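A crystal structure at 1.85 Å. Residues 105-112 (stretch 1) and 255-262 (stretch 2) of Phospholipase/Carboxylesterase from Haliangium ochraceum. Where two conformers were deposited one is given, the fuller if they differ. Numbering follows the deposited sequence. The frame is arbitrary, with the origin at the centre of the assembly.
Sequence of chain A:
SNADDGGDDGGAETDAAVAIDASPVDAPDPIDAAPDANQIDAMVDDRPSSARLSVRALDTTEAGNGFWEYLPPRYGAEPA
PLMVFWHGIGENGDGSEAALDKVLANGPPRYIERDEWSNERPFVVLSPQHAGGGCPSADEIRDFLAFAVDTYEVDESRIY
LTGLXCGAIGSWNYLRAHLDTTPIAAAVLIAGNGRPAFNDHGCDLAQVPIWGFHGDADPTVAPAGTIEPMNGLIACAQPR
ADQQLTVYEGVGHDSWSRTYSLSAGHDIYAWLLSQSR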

# COMPACT_ATOMS: atom_id res chain seq x y z
N ALA A 105 4.10 11.73 -7.28
CA ALA A 105 5.09 11.25 -8.26
C ALA A 105 4.88 9.80 -8.70
O ALA A 105 5.06 9.46 -9.88
CB ALA A 105 6.49 11.39 -7.69
N ASN A 106 4.51 8.94 -7.76
CA ASN A 106 4.44 7.50 -8.03
C ASN A 106 3.22 6.86 -7.43
O ASN A 106 2.64 7.37 -6.47
CB ASN A 106 5.67 6.75 -7.44
CG ASN A 106 6.99 7.29 -7.90
OD1 ASN A 106 7.87 7.62 -7.08
ND2 ASN A 106 7.18 7.35 -9.21
N GLY A 107 2.86 5.68 -7.93
CA GLY A 107 1.87 4.88 -7.25
C GLY A 107 0.44 5.34 -7.49
O GLY A 107 0.18 6.18 -8.34
N PRO A 108 -0.51 4.76 -6.73
CA PRO A 108 -1.92 5.12 -6.88
C PRO A 108 -2.19 6.63 -6.97
O PRO A 108 -2.95 7.01 -7.87
CB PRO A 108 -2.56 4.52 -5.63
CG PRO A 108 -1.76 3.24 -5.43
CD PRO A 108 -0.31 3.70 -5.73
N PRO A 109 -1.57 7.47 -6.10
CA PRO A 109 -1.98 8.89 -6.22
C PRO A 109 -1.54 9.53 -7.54
O PRO A 109 -2.19 10.46 -8.02
CB PRO A 109 -1.29 9.55 -5.01
CG PRO A 109 -0.11 8.65 -4.70
CD PRO A 109 -0.67 7.26 -4.95
N ARG A 110 -0.44 9.04 -8.13
CA ARG A 110 -0.06 9.50 -9.47
C ARG A 110 -1.17 9.24 -10.48
O ARG A 110 -1.61 10.16 -11.19
CB ARG A 110 1.24 8.80 -9.93
CG ARG A 110 1.60 9.09 -11.38
CD ARG A 110 2.67 8.11 -11.88
NE ARG A 110 2.97 8.32 -13.29
CZ ARG A 110 3.86 9.19 -13.74
NH1 ARG A 110 4.56 9.94 -12.89
NH2 ARG A 110 4.06 9.31 -15.05
N TYR A 111 -1.65 8.00 -10.52
CA TYR A 111 -2.67 7.63 -11.53
C TYR A 111 -3.97 8.31 -11.22
O TYR A 111 -4.69 8.74 -12.14
CB TYR A 111 -2.83 6.10 -11.60
CG TYR A 111 -1.48 5.50 -11.91
CD1 TYR A 111 -0.87 5.74 -13.16
CD2 TYR A 111 -0.77 4.79 -10.95
CE1 TYR A 111 0.42 5.26 -13.43
CE2 TYR A 111 0.50 4.31 -11.21
CZ TYR A 111 1.09 4.55 -12.45
OH TYR A 111 2.38 4.08 -12.68
N ILE A 112 -4.30 8.42 -9.94
CA ILE A 112 -5.54 9.15 -9.57
C ILE A 112 -5.48 10.60 -10.03
O ILE A 112 -6.45 11.12 -10.63
CB ILE A 112 -5.79 9.09 -8.05
CG1 ILE A 112 -6.18 7.66 -7.67
CG2 ILE A 112 -6.88 10.14 -7.62
CD1 ILE A 112 -5.91 7.34 -6.19
N SER A 255 10.28 -1.03 -9.81
CA SER A 255 9.43 -2.15 -10.13
C SER A 255 7.98 -1.78 -9.80
O SER A 255 7.10 -2.62 -9.93
CB SER A 255 9.88 -3.38 -9.33
OG SER A 255 10.17 -3.03 -7.98
N TRP A 256 7.73 -0.54 -9.33
CA TRP A 256 6.37 -0.14 -8.97
C TRP A 256 5.52 0.42 -10.13
O TRP A 256 4.30 0.21 -10.17
CB TRP A 256 6.38 0.90 -7.83
CG TRP A 256 7.32 2.08 -8.09
CD1 TRP A 256 7.06 3.22 -8.82
CD2 TRP A 256 8.66 2.20 -7.62
NE1 TRP A 256 8.18 4.06 -8.81
CE2 TRP A 256 9.17 3.45 -8.09
CE3 TRP A 256 9.50 1.37 -6.84
CZ2 TRP A 256 10.47 3.88 -7.81
CZ3 TRP A 256 10.79 1.81 -6.56
CH2 TRP A 256 11.26 3.05 -7.04
N SER A 257 6.15 1.16 -11.05
CA SER A 257 5.36 1.78 -12.12
C SER A 257 4.59 0.71 -12.90
O SER A 257 3.36 0.81 -13.06
CB SER A 257 6.24 2.61 -13.06
OG SER A 257 6.88 3.67 -12.34
N ARG A 258 5.28 -0.34 -13.32
CA ARG A 258 4.65 -1.38 -14.14
C ARG A 258 3.68 -2.21 -13.32
O ARG A 258 2.81 -2.88 -13.87
CB ARG A 258 5.69 -2.30 -14.79
CG ARG A 258 6.40 -3.22 -13.83
CD ARG A 258 7.57 -3.89 -14.59
NE ARG A 258 8.58 -2.89 -14.92
CZ ARG A 258 9.46 -3.00 -15.91
NH1 ARG A 258 9.46 -4.08 -16.70
NH2 ARG A 258 10.34 -2.02 -16.13
N THR A 259 3.81 -2.13 -12.00
CA THR A 259 2.91 -2.87 -11.11
C THR A 259 1.61 -2.09 -10.91
O THR A 259 0.53 -2.59 -11.20
CB THR A 259 3.59 -3.14 -9.76
OG1 THR A 259 4.78 -3.92 -9.97
CG2 THR A 259 2.64 -3.93 -8.81
N TYR A 260 1.71 -0.85 -10.42
CA TYR A 260 0.49 -0.09 -10.11
C TYR A 260 -0.27 0.34 -11.38
O TYR A 260 -1.50 0.52 -11.34
CB TYR A 260 0.81 1.15 -9.28
CG TYR A 260 1.18 0.89 -7.85
CD1 TYR A 260 0.25 0.34 -6.93
CD2 TYR A 260 2.45 1.23 -7.38
CE1 TYR A 260 0.59 0.13 -5.61
CE2 TYR A 260 2.80 1.04 -6.05
CZ TYR A 260 1.87 0.48 -5.19
OH TYR A 260 2.23 0.30 -3.88
N SER A 261 0.43 0.52 -12.50
CA SER A 261 -0.24 0.94 -13.73
C SER A 261 -0.88 -0.21 -14.49
O SER A 261 -1.57 0.04 -15.48
CB SER A 261 0.75 1.63 -14.72
OG SER A 261 1.68 0.65 -15.25
N LEU A 262 -0.60 -1.44 -14.06
CA LEU A 262 -0.95 -2.68 -14.79
C LEU A 262 -0.32 -2.82 -16.19
O LEU A 262 -0.77 -3.64 -16.99
CB LEU A 262 -2.49 -2.82 -14.95
CG LEU A 262 -3.31 -2.71 -13.66
CD1 LEU A 262 -4.79 -3.09 -13.89
CD2 LEU A 262 -2.71 -3.57 -12.57
O HOH W 1 5.90 6.31 -11.29
O HOH W 2 9.64 6.11 -10.61

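Stretch 1 meets stretch 2 through four residues, and no clear direct hydrogen bond joins the two; packing and water do the work. Ala105 stays out of reach, but its carbonyl serves its own stretch: Arg110 NH1 donates to Ala105 O at 3.1 Å, so the extended arginine ties back the segment leading into the helix instead of crossing over.

Asn106 points toward stretch 2 and brings its amide to the indole of Trp256. Asn106 ND2 and Trp256 NE1 lie 3.5 Å apart, yet both are donors and cannot bond to each other. Water resolves the mismatch. One molecule accepts from Trp256 NE1 and, weakly, from Asn106 ND2, each at 3.1 Å; another accepts from Asn106 ND2 at 2.7 Å and donates to Ser257 OG at 3.0 Å.

At Gly107 the backbones come close, its CA 5.9 Å from the CA of Tyr260. Its phi of 79° favours glycine, and an ideal CB would sit 2.8 Å from Pro108 CD, a clash within its own stretch. Gly107 CA lies 3.7 Å from Tyr260 CD2; an ideal CB would be 3.9 Å from Tyr260 CE2, so the case for glycine rests on the backbone and on Pro108, not on room for the tyrosine. Pro108 follows with the most clearly directed contact: its CD lies 3.6 Å from the centroid of the Tyr260 ring and only 11° off the normal, a CH-pi interaction over the face.

Pro109 makes no contact, and the next to reach across is Tyr111, one helical turn beyond Gly107. Pointing toward stretch 2, it has the largest covered area of the contact. Tyr111 CE2 packs 3.7 Å from Tyr260 CB, while Ser261 CA lies over one face of the Tyr111 ring. The hydroxyl reaches the backbone of the opposing turn, with Tyr111 OH 3.4 Å from Ser257 O, a carbonyl that already accepts from Ser261 OG at 2.8 Å.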